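Exodeoxyribonuclease (Neisseria meningitidis, PDB 4B5F) probably cleaves DNA at apurinic or apyrimidinic sites and degrades double-stranded DNA from the 3' end, as a metal-dependent DNA repair enzyme of the AP/ExoA family. Local coordinates at residues 158-163 with 214-219; 4-9 with 33-38; 129-134 with 176-181. All coordinates share one frame; numbering follows the deposited sequence.

Contact 1. Residues 158-163 with 214-219; sequences DLKNWK and KDVGWR. With nucleotides of chain B.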
# COMPACT_ATOMS: atom_id res chain seq x y z
N ASP A 158 -13.44 -9.12 -4.14
CA ASP A 158 -12.22 -8.32 -4.28
C ASP A 158 -11.47 -8.54 -5.59
O ASP A 158 -10.41 -7.95 -5.80
CB ASP A 158 -11.29 -8.57 -3.09
CG ASP A 158 -11.89 -8.09 -1.78
OD1 ASP A 158 -12.42 -6.96 -1.75
OD2 ASP A 158 -11.84 -8.85 -0.79
N LEU A 159 -12.01 -9.38 -6.46
CA LEU A 159 -11.43 -9.57 -7.78
C LEU A 159 -12.47 -10.10 -8.77
O LEU A 159 -13.42 -10.78 -8.39
CB LEU A 159 -10.22 -10.51 -7.73
CG LEU A 159 -10.46 -12.00 -7.52
CD1 LEU A 159 -9.19 -12.79 -7.79
CD2 LEU A 159 -10.98 -12.28 -6.11
N LYS A 160 -12.28 -9.77 -10.04
CA LYS A 160 -13.24 -10.13 -11.08
C LYS A 160 -13.35 -11.64 -11.26
O LYS A 160 -14.45 -12.19 -11.25
CB LYS A 160 -12.85 -9.47 -12.41
CG LYS A 160 -13.76 -9.85 -13.57
CD LYS A 160 -15.16 -9.28 -13.39
CE LYS A 160 -15.15 -7.76 -13.48
NZ LYS A 160 -16.53 -7.19 -13.45
N ASN A 161 -12.21 -12.30 -11.42
CA ASN A 161 -12.20 -13.75 -11.63
C ASN A 161 -11.75 -14.51 -10.39
O ASN A 161 -10.63 -15.00 -10.33
CB ASN A 161 -11.31 -14.10 -12.82
CG ASN A 161 -11.30 -15.59 -13.12
OD1 ASN A 161 -12.22 -16.31 -12.74
ND2 ASN A 161 -10.26 -16.05 -13.80
N TRP A 162 -12.64 -14.61 -9.40
CA TRP A 162 -12.32 -15.31 -8.17
C TRP A 162 -12.32 -16.82 -8.37
O TRP A 162 -11.50 -17.54 -7.79
CB TRP A 162 -13.28 -14.92 -7.04
CG TRP A 162 -14.72 -15.19 -7.34
CD1 TRP A 162 -15.60 -14.34 -7.96
CD2 TRP A 162 -15.46 -16.37 -7.03
NE1 TRP A 162 -16.84 -14.94 -8.05
CE2 TRP A 162 -16.78 -16.18 -7.48
CE3 TRP A 162 -15.13 -17.58 -6.40
CZ2 TRP A 162 -17.76 -17.16 -7.34
CZ3 TRP A 162 -16.11 -18.55 -6.26
CH2 TRP A 162 -17.41 -18.33 -6.72
N LYS A 163 -13.22 -17.30 -9.22
CA LYS A 163 -13.34 -18.73 -9.49
C LYS A 163 -12.06 -19.32 -10.08
O LYS A 163 -11.66 -20.43 -9.73
CB LYS A 163 -14.51 -19.01 -10.44
CG LYS A 163 -15.88 -18.74 -9.84
CD LYS A 163 -16.98 -19.13 -10.81
CE LYS A 163 -18.36 -18.93 -10.19
NZ LYS A 163 -19.45 -19.35 -11.11
N LYS A 214 -11.48 -4.20 -19.73
CA LYS A 214 -12.64 -4.99 -19.33
C LYS A 214 -12.89 -4.89 -17.82
O LYS A 214 -13.83 -5.48 -17.30
CB LYS A 214 -12.45 -6.45 -19.73
CG LYS A 214 -12.37 -6.68 -21.24
CD LYS A 214 -11.98 -8.11 -21.56
CE LYS A 214 -12.91 -9.11 -20.89
NZ LYS A 214 -12.54 -10.52 -21.20
N ASP A 215 -12.03 -4.15 -17.13
CA ASP A 215 -12.11 -4.02 -15.68
C ASP A 215 -12.00 -5.37 -14.99
O ASP A 215 -12.67 -5.64 -14.00
CB ASP A 215 -13.41 -3.31 -15.26
CG ASP A 215 -13.38 -2.88 -13.80
OD1 ASP A 215 -12.28 -2.61 -13.27
OD2 ASP A 215 -14.47 -2.80 -13.19
N VAL A 216 -11.14 -6.23 -15.54
CA VAL A 216 -10.80 -7.49 -14.89
C VAL A 216 -9.65 -7.21 -13.94
O VAL A 216 -8.48 -7.38 -14.30
CB VAL A 216 -10.39 -8.56 -15.92
CG1 VAL A 216 -10.13 -9.89 -15.22
CG2 VAL A 216 -11.46 -8.71 -16.98
N GLY A 217 -9.97 -6.77 -12.73
CA GLY A 217 -8.94 -6.35 -11.79
C GLY A 217 -9.00 -7.01 -10.42
O GLY A 217 -9.86 -7.85 -10.16
N TRP A 218 -8.06 -6.63 -9.56
CA TRP A 218 -8.02 -7.10 -8.19
C TRP A 218 -7.97 -5.90 -7.24
O TRP A 218 -7.47 -4.84 -7.60
CB TRP A 218 -6.76 -7.93 -7.93
CG TRP A 218 -6.57 -9.12 -8.82
CD1 TRP A 218 -6.82 -9.20 -10.16
CD2 TRP A 218 -6.07 -10.41 -8.43
NE1 TRP A 218 -6.50 -10.46 -10.63
CE2 TRP A 218 -6.04 -11.21 -9.58
CE3 TRP A 218 -5.64 -10.95 -7.21
CZ2 TRP A 218 -5.61 -12.54 -9.55
CZ3 TRP A 218 -5.21 -12.26 -7.19
CH2 TRP A 218 -5.20 -13.04 -8.35
N ARG A 219 -8.48 -6.08 -6.03
CA ARG A 219 -8.27 -5.10 -4.98
C ARG A 219 -7.20 -5.63 -4.04
O ARG A 219 -7.48 -6.42 -3.15
CB ARG A 219 -9.57 -4.82 -4.22
CG ARG A 219 -9.44 -3.66 -3.23
CD ARG A 219 -10.78 -3.31 -2.59
NE ARG A 219 -11.24 -4.34 -1.66
CZ ARG A 219 -10.92 -4.38 -0.37
NH1 ARG A 219 -10.14 -3.45 0.15
NH2 ARG A 219 -11.39 -5.36 0.40
P DT B 9 -8.93 -10.97 -20.70
OP1 DT B 9 -8.89 -9.87 -21.69
OP2 DT B 9 -10.10 -11.11 -19.82
O5' DT B 9 -8.70 -12.35 -21.48
C5' DT B 9 -7.55 -12.49 -22.29
C4' DT B 9 -7.41 -13.91 -22.82
O4' DT B 9 -7.19 -14.83 -21.73
C3' DT B 9 -8.63 -14.43 -23.59
O3' DT B 9 -8.23 -14.69 -24.93
C2' DT B 9 -9.04 -15.70 -22.85
C1' DT B 9 -7.77 -16.07 -22.09
N1 DT B 9 -7.96 -16.85 -20.84
C2 DT B 9 -7.44 -18.13 -20.76
O2 DT B 9 -6.83 -18.65 -21.67
N3 DT B 9 -7.67 -18.77 -19.57
C4 DT B 9 -8.34 -18.28 -18.47
O4 DT B 9 -8.49 -18.93 -17.45
C5 DT B 9 -8.86 -16.94 -18.62
C7 DT B 9 -9.62 -16.30 -17.48
C6 DT B 9 -8.65 -16.30 -19.77
P DA B 8 -6.64 -12.16 -14.13
OP1 DA B 8 -6.20 -10.96 -13.40
OP2 DA B 8 -7.70 -13.02 -13.57
O5' DA B 8 -7.08 -11.72 -15.61
C5' DA B 8 -6.22 -10.86 -16.36
C4' DA B 8 -6.24 -11.20 -17.84
O4' DA B 8 -5.52 -12.44 -18.07
C3' DA B 8 -7.62 -11.40 -18.46
O3' DA B 8 -7.62 -10.85 -19.77
C2' DA B 8 -7.81 -12.91 -18.46
C1' DA B 8 -6.38 -13.43 -18.60
N9 DA B 8 -6.11 -14.67 -17.88
C8 DA B 8 -6.42 -14.94 -16.57
N7 DA B 8 -6.05 -16.14 -16.18
C5 DA B 8 -5.45 -16.69 -17.30
C6 DA B 8 -4.85 -17.95 -17.53
N6 DA B 8 -4.75 -18.91 -16.61
N1 DA B 8 -4.35 -18.18 -18.76
C2 DA B 8 -4.45 -17.22 -19.69
N3 DA B 8 -4.99 -16.00 -19.59
C4 DA B 8 -5.48 -15.80 -18.35
O HOH W 1 -13.53 -7.73 1.10
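Leu-159 and Trp-218 form a single backbone bridge between two segments running in nearly opposite directions, flanked by the bonds Arg-219 N to Asp-158 O (2.7 Å) and Lys-160 N to Gly-217 O (3.1 Å). On the bridge itself, the CD1 methyl of Leu-159 sits squarely over the six-membered ring of Trp-218, 3.8 Å from its centroid and 2° off the normal, a CH-pi contact. Leu-159 gets there by placing CG between its backbone N and carbonyl carbon (chi1 73°). OP1 of DA8 of chain B meets the edge of the same indole near its plane, where NE1 donates to it at 2.8 Å. Behind the bridge, Arg-219 turns NE and NH2 side-on to one oxygen, Asp-158 OD1, both at 2.9 Å. The two nitrogens come from the same face of the carboxylate, whose plane stands 65° from the guanidinium. Arg-193 also bridges to OD1, while Gln-155 N binds OD2 and Asp-190 takes Arg-219 NH2, so the buried Asp-158 and Arg-219 each have further polar partners. At the other end, Lys-160 lays CB against Val-216 CG1 at 3.9 Å, and Lys-214 NZ reaches OP2 of DT9 of chain B (2.9 Å). The whole is a loop-to-strand junction at the DNA-binding surface of a DNase I-like fold, with consecutive backbone phosphates held by an indole N-H and a lysine.

Contact 2. Residues 4-9 with 33-38; sequences IISANV and CVQELK. With nucleotides of chain C.
The parallel pairing of strands 4-8 and 33-35 lies inside the mixed sheet of a DNase I-like fold and ends at its metal site, where Glu-36 is a known ligand of magnesium and manganese and Asn-8 is a predicted one. Ser-6, Ala-7 and Asn-8 lie beside Cys-33, Val-34 and Gln-35, the short axes nearly parallel. Four backbone bonds tie the pair: Cys-33 N to Ile-5 O at 2.7 Å, Ala-7 N to Cys-33 O at 2.8 Å, then Gln-35 N to Ala-7 O and Val-9 N to Gln-35 O. One face carries Ala-7 and Val-34, where helix 20-26 brings Phe-20 against both; just beyond, Val-9 CG1 meets Val-34 CG1 at 4.1 Å. The face with Ser-6, Asn-8, Cys-33 and Gln-35 is more polar. Gln-35 bends at chi2 (82°), which folds its amide back over strand 4-8, and a water accepts a weak bond from NE2 while lying 2.8 Å from Ser-6 OG. Gln-35 OE1 is held by Ser-107. Where the strands end, Asn-8 ND2 donates to Glu-36 OE2 at 3.1 Å, nearly straight at 168°, with the carboxylate and amide planes 81° apart. OE2 lies close to the amide plane of Asn-8, whereas ND2 comes to OE2 from above the carboxylate plane. Asn-10 N binds Asn-8 OD1, which orients the amide; ND2 also makes a weak bond to Asp-149. Asn-8, perhaps itself a metal ligand, thus holds Glu-36 OE2 in place beside the metal site.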
# COMPACT_ATOMS: atom_id res chain seq x y z
N ILE A 4 -5.26 10.88 3.03
CA ILE A 4 -4.13 9.97 2.83
C ILE A 4 -4.30 9.18 1.54
O ILE A 4 -5.36 8.61 1.27
CB ILE A 4 -3.99 8.98 4.00
CG1 ILE A 4 -3.92 9.74 5.33
CG2 ILE A 4 -2.77 8.10 3.81
CD1 ILE A 4 -3.89 8.84 6.54
N ILE A 5 -3.24 9.14 0.73
CA ILE A 5 -3.26 8.40 -0.52
C ILE A 5 -2.24 7.27 -0.52
O ILE A 5 -1.10 7.46 -0.09
CB ILE A 5 -2.98 9.32 -1.73
CG1 ILE A 5 -4.05 10.41 -1.83
CG2 ILE A 5 -2.92 8.51 -3.01
CD1 ILE A 5 -3.90 11.29 -3.05
N SER A 6 -2.65 6.10 -0.99
CA SER A 6 -1.74 4.98 -1.17
C SER A 6 -1.64 4.65 -2.65
O SER A 6 -2.64 4.29 -3.28
CB SER A 6 -2.22 3.76 -0.38
OG SER A 6 -1.32 2.68 -0.53
N ALA A 7 -0.45 4.77 -3.21
CA ALA A 7 -0.27 4.57 -4.65
C ALA A 7 0.99 3.77 -4.98
O ALA A 7 2.11 4.21 -4.73
CB ALA A 7 -0.24 5.91 -5.37
N ASN A 8 0.78 2.58 -5.55
CA ASN A 8 1.88 1.84 -6.16
C ASN A 8 2.13 2.42 -7.55
O ASN A 8 1.31 2.27 -8.45
CB ASN A 8 1.54 0.35 -6.26
CG ASN A 8 2.66 -0.47 -6.86
OD1 ASN A 8 3.29 -0.06 -7.84
ND2 ASN A 8 2.92 -1.63 -6.28
N VAL A 9 3.26 3.11 -7.70
CA VAL A 9 3.51 3.89 -8.91
C VAL A 9 4.17 3.10 -10.04
O VAL A 9 4.36 3.63 -11.14
CB VAL A 9 4.35 5.15 -8.61
CG1 VAL A 9 3.61 6.07 -7.65
CG2 VAL A 9 5.70 4.76 -8.04
N CYS A 33 1.55 7.75 0.41
CA CYS A 33 2.41 6.58 0.53
C CYS A 33 2.56 5.89 -0.82
O CYS A 33 1.58 5.45 -1.41
CB CYS A 33 1.83 5.60 1.56
SG CYS A 33 1.62 6.28 3.21
N VAL A 34 3.80 5.79 -1.30
CA VAL A 34 4.06 5.18 -2.60
C VAL A 34 4.85 3.88 -2.48
O VAL A 34 5.67 3.72 -1.58
CB VAL A 34 4.80 6.15 -3.55
CG1 VAL A 34 3.97 7.40 -3.79
CG2 VAL A 34 6.16 6.51 -2.99
N GLN A 35 4.58 2.95 -3.40
CA GLN A 35 5.29 1.68 -3.43
C GLN A 35 5.88 1.41 -4.81
O GLN A 35 5.45 1.99 -5.81
CB GLN A 35 4.36 0.53 -3.02
CG GLN A 35 3.72 0.71 -1.65
CD GLN A 35 2.50 1.61 -1.69
OE1 GLN A 35 2.23 2.36 -0.75
NE2 GLN A 35 1.75 1.54 -2.78
N GLU A 36 6.87 0.52 -4.86
CA GLU A 36 7.58 0.20 -6.09
C GLU A 36 8.25 1.41 -6.72
O GLU A 36 7.93 1.81 -7.84
CB GLU A 36 6.64 -0.47 -7.10
CG GLU A 36 6.25 -1.89 -6.73
CD GLU A 36 5.47 -2.59 -7.83
OE1 GLU A 36 5.46 -2.07 -8.97
OE2 GLU A 36 4.88 -3.65 -7.56
N LEU A 37 9.19 2.01 -5.98
CA LEU A 37 9.99 3.10 -6.52
C LEU A 37 10.78 2.60 -7.72
O LEU A 37 11.03 3.35 -8.66
CB LEU A 37 10.94 3.64 -5.45
CG LEU A 37 10.32 4.30 -4.22
CD1 LEU A 37 11.40 4.78 -3.27
CD2 LEU A 37 9.40 5.44 -4.62
N LYS A 38 11.17 1.33 -7.67
CA LYS A 38 12.03 0.74 -8.69
C LYS A 38 13.23 1.63 -8.97
O LYS A 38 13.64 1.82 -10.11
CB LYS A 38 11.24 0.45 -9.97
CG LYS A 38 10.18 -0.63 -9.79
CD LYS A 38 9.54 -1.01 -11.11
CE LYS A 38 8.49 -2.09 -10.90
NZ LYS A 38 7.86 -2.53 -12.17
P DG C 10 10.82 3.06 -14.55
OP1 DG C 10 10.65 3.90 -13.34
OP2 DG C 10 10.69 3.68 -15.89
O5' DG C 10 12.24 2.34 -14.48
C5' DG C 10 12.53 1.52 -13.36
C4' DG C 10 13.68 0.59 -13.68
O4' DG C 10 13.28 -0.35 -14.72
C3' DG C 10 14.95 1.27 -14.19
O3' DG C 10 16.04 0.91 -13.36
C2' DG C 10 15.12 0.73 -15.61
C1' DG C 10 14.44 -0.62 -15.48
N9 DG C 10 14.07 -1.23 -16.75
C8 DG C 10 13.42 -0.64 -17.81
N7 DG C 10 13.24 -1.45 -18.81
C5 DG C 10 13.80 -2.65 -18.39
C6 DG C 10 13.91 -3.90 -19.05
O6 DG C 10 13.51 -4.20 -20.18
N1 DG C 10 14.56 -4.85 -18.26
C2 DG C 10 15.05 -4.62 -17.00
N2 DG C 10 15.65 -5.65 -16.39
N3 DG C 10 14.95 -3.46 -16.37
C4 DG C 10 14.32 -2.53 -17.12
O HOH W 2 -1.05 1.36 -2.94

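Contact 3. Residues 129-134 with 176-181; sequences AFYPML and REWIGK
Trp-178 reaches from helix 173-185 to Tyr-131, Phe-130 and Leu-134 of helix 117-139, joining two nearly parallel helices on the outside of the DNase I-like fold. Their short axes differ by 16° in direction but stay 11.7 Å apart, so large side chains bridge the gap and the backbones do not meet. The tight part is the indole and what surrounds it. Tyr-131 makes an offset edge-to-face pair with the five-membered ring of Trp-178, centroids 5.4 Å apart and planes at 61°, its side chain sliding past the indole in the opposite direction; these two residues bury most of the surface. At the far end of the indole, CH2 lies 4.0 Å from both Phe-130 CD2 and Leu-134 CD1, with Phe-130 at the edge of the indole, near its plane, and Leu-134 approaching obliquely. Trp-178 CG stands anti to the backbone N (chi1 -173°), which carries the ring system away from its own helix and into this apolar gap. Phe-126 and Phe-95 extend the cluster on the Phe-130 side.

The looser side begins at the Tyr-131 hydroxyl. Here the phenol crosses Lys-181 at about a right angle and meets it at CB, 3.7 Å from Tyr-131 OH, while Val-182 also packs on the tyrosine. The lysine's end leads away from helix 117-139 to a weak salt bridge within its own helix, to the exposed Glu-177. Back in the tight part, Trp-178 NE1 gives a weak hydrogen bond to Leu-127 O and stands 3.6 Å from Tyr-131 CD1.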
# COMPACT_ATOMS: atom_id res chain seq x y z
N ALA A 129 6.41 -12.81 9.77
CA ALA A 129 7.21 -11.81 10.47
C ALA A 129 6.48 -10.48 10.64
O ALA A 129 6.82 -9.69 11.51
CB ALA A 129 8.53 -11.60 9.74
N PHE A 130 5.48 -10.24 9.80
CA PHE A 130 4.79 -8.96 9.78
C PHE A 130 3.54 -9.01 10.65
O PHE A 130 3.13 -8.00 11.22
CB PHE A 130 4.44 -8.57 8.35
CG PHE A 130 3.83 -7.20 8.22
CD1 PHE A 130 4.50 -6.08 8.69
CD2 PHE A 130 2.59 -7.03 7.62
CE1 PHE A 130 3.94 -4.82 8.57
CE2 PHE A 130 2.03 -5.77 7.50
CZ PHE A 130 2.70 -4.67 7.98
N TYR A 131 2.94 -10.20 10.75
CA TYR A 131 1.74 -10.37 11.57
C TYR A 131 1.94 -9.90 13.01
O TYR A 131 1.12 -9.14 13.53
CB TYR A 131 1.28 -11.83 11.54
CG TYR A 131 -0.08 -12.06 12.17
CD1 TYR A 131 -1.24 -11.80 11.46
CD2 TYR A 131 -0.19 -12.54 13.47
CE1 TYR A 131 -2.49 -12.01 12.03
CE2 TYR A 131 -1.43 -12.75 14.04
CZ TYR A 131 -2.57 -12.49 13.32
OH TYR A 131 -3.81 -12.70 13.88
N PRO A 132 3.04 -10.33 13.66
CA PRO A 132 3.29 -9.90 15.04
C PRO A 132 3.52 -8.39 15.13
O PRO A 132 3.26 -7.80 16.18
CB PRO A 132 4.56 -10.66 15.42
CG PRO A 132 5.22 -10.98 14.13
CD PRO A 132 4.10 -11.23 13.17
N MET A 133 3.99 -7.78 14.05
CA MET A 133 4.19 -6.34 14.02
C MET A 133 2.85 -5.62 13.97
O MET A 133 2.69 -4.55 14.57
CB MET A 133 5.04 -5.94 12.81
CG MET A 133 6.48 -6.44 12.87
SD MET A 133 7.45 -5.88 11.45
CE MET A 133 7.31 -4.10 11.63
N LEU A 134 1.90 -6.20 13.26
CA LEU A 134 0.55 -5.65 13.17
C LEU A 134 -0.17 -5.79 14.50
O LEU A 134 -0.97 -4.93 14.88
CB LEU A 134 -0.25 -6.34 12.06
CG LEU A 134 0.14 -6.00 10.62
CD1 LEU A 134 -0.57 -6.93 9.64
CD2 LEU A 134 -0.18 -4.55 10.32
N ARG A 176 -5.76 -15.52 1.89
CA ARG A 176 -7.05 -14.93 2.23
C ARG A 176 -7.31 -15.08 3.72
O ARG A 176 -7.82 -14.17 4.37
CB ARG A 176 -8.17 -15.61 1.43
CG ARG A 176 -8.00 -15.52 -0.08
CD ARG A 176 -9.05 -16.35 -0.79
NE ARG A 176 -10.41 -15.91 -0.47
CZ ARG A 176 -11.51 -16.55 -0.85
NH1 ARG A 176 -11.41 -17.66 -1.57
NH2 ARG A 176 -12.70 -16.09 -0.51
N GLU A 177 -6.95 -16.24 4.26
CA GLU A 177 -7.14 -16.53 5.67
C GLU A 177 -6.26 -15.63 6.53
O GLU A 177 -6.65 -15.21 7.61
CB GLU A 177 -6.84 -18.00 5.97
CG GLU A 177 -7.05 -18.40 7.42
CD GLU A 177 -6.80 -19.88 7.66
OE1 GLU A 177 -6.50 -20.60 6.68
OE2 GLU A 177 -6.90 -20.32 8.82
N TRP A 178 -5.06 -15.32 6.03
CA TRP A 178 -4.15 -14.43 6.74
C TRP A 178 -4.73 -13.02 6.84
O TRP A 178 -4.74 -12.42 7.92
CB TRP A 178 -2.78 -14.40 6.05
CG TRP A 178 -1.75 -13.64 6.83
CD1 TRP A 178 -0.97 -14.12 7.84
CD2 TRP A 178 -1.37 -12.27 6.65
NE1 TRP A 178 -0.14 -13.13 8.31
CE2 TRP A 178 -0.36 -11.99 7.60
CE3 TRP A 178 -1.79 -11.25 5.79
CZ2 TRP A 178 0.23 -10.73 7.70
CZ3 TRP A 178 -1.20 -10.01 5.90
CH2 TRP A 178 -0.20 -9.76 6.85
N ILE A 179 -5.21 -12.49 5.72
CA ILE A 179 -5.85 -11.18 5.73
C ILE A 179 -7.02 -11.17 6.71
O ILE A 179 -7.20 -10.23 7.48
CB ILE A 179 -6.36 -10.78 4.33
CG1 ILE A 179 -5.18 -10.52 3.39
CG2 ILE A 179 -7.24 -9.54 4.42
CD1 ILE A 179 -4.34 -9.33 3.78
N GLY A 180 -7.82 -12.24 6.67
CA GLY A 180 -8.95 -12.39 7.56
C GLY A 180 -8.55 -12.32 9.02
O GLY A 180 -9.28 -11.78 9.85
N LYS A 181 -7.39 -12.89 9.34
CA LYS A 181 -6.87 -12.86 10.71
C LYS A 181 -6.46 -11.45 11.10
O LYS A 181 -6.73 -11.00 12.22
CB LYS A 181 -5.69 -13.82 10.86
CG LYS A 181 -6.04 -15.28 10.68
CD LYS A 181 -4.81 -16.17 10.85
CE LYS A 181 -5.11 -17.62 10.51
NZ LYS A 181 -6.19 -18.18 11.36

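The three contacts stand almost equally far apart, their centres 21 to 22 Å from one another, and none touches another. Contact 2 closes first along the chain, within the six-stranded sheet and near the centre of the molecule. Contacts 3 and 1 follow with alternating segments: helix 117-139, the loop at 158-163, helix 173-185, then the start of strand 217-225, which belongs to the second sheet. Contacts 1 and 3 come within about 6 Å at their nearest atoms. Together they illustrate a division of labour in one domain: the C-terminal ends of two inner strands presenting a known and a predicted metal ligand, a peripheral loop meeting DNA phosphates, and a helix pair about 11 Å from the nucleic acid.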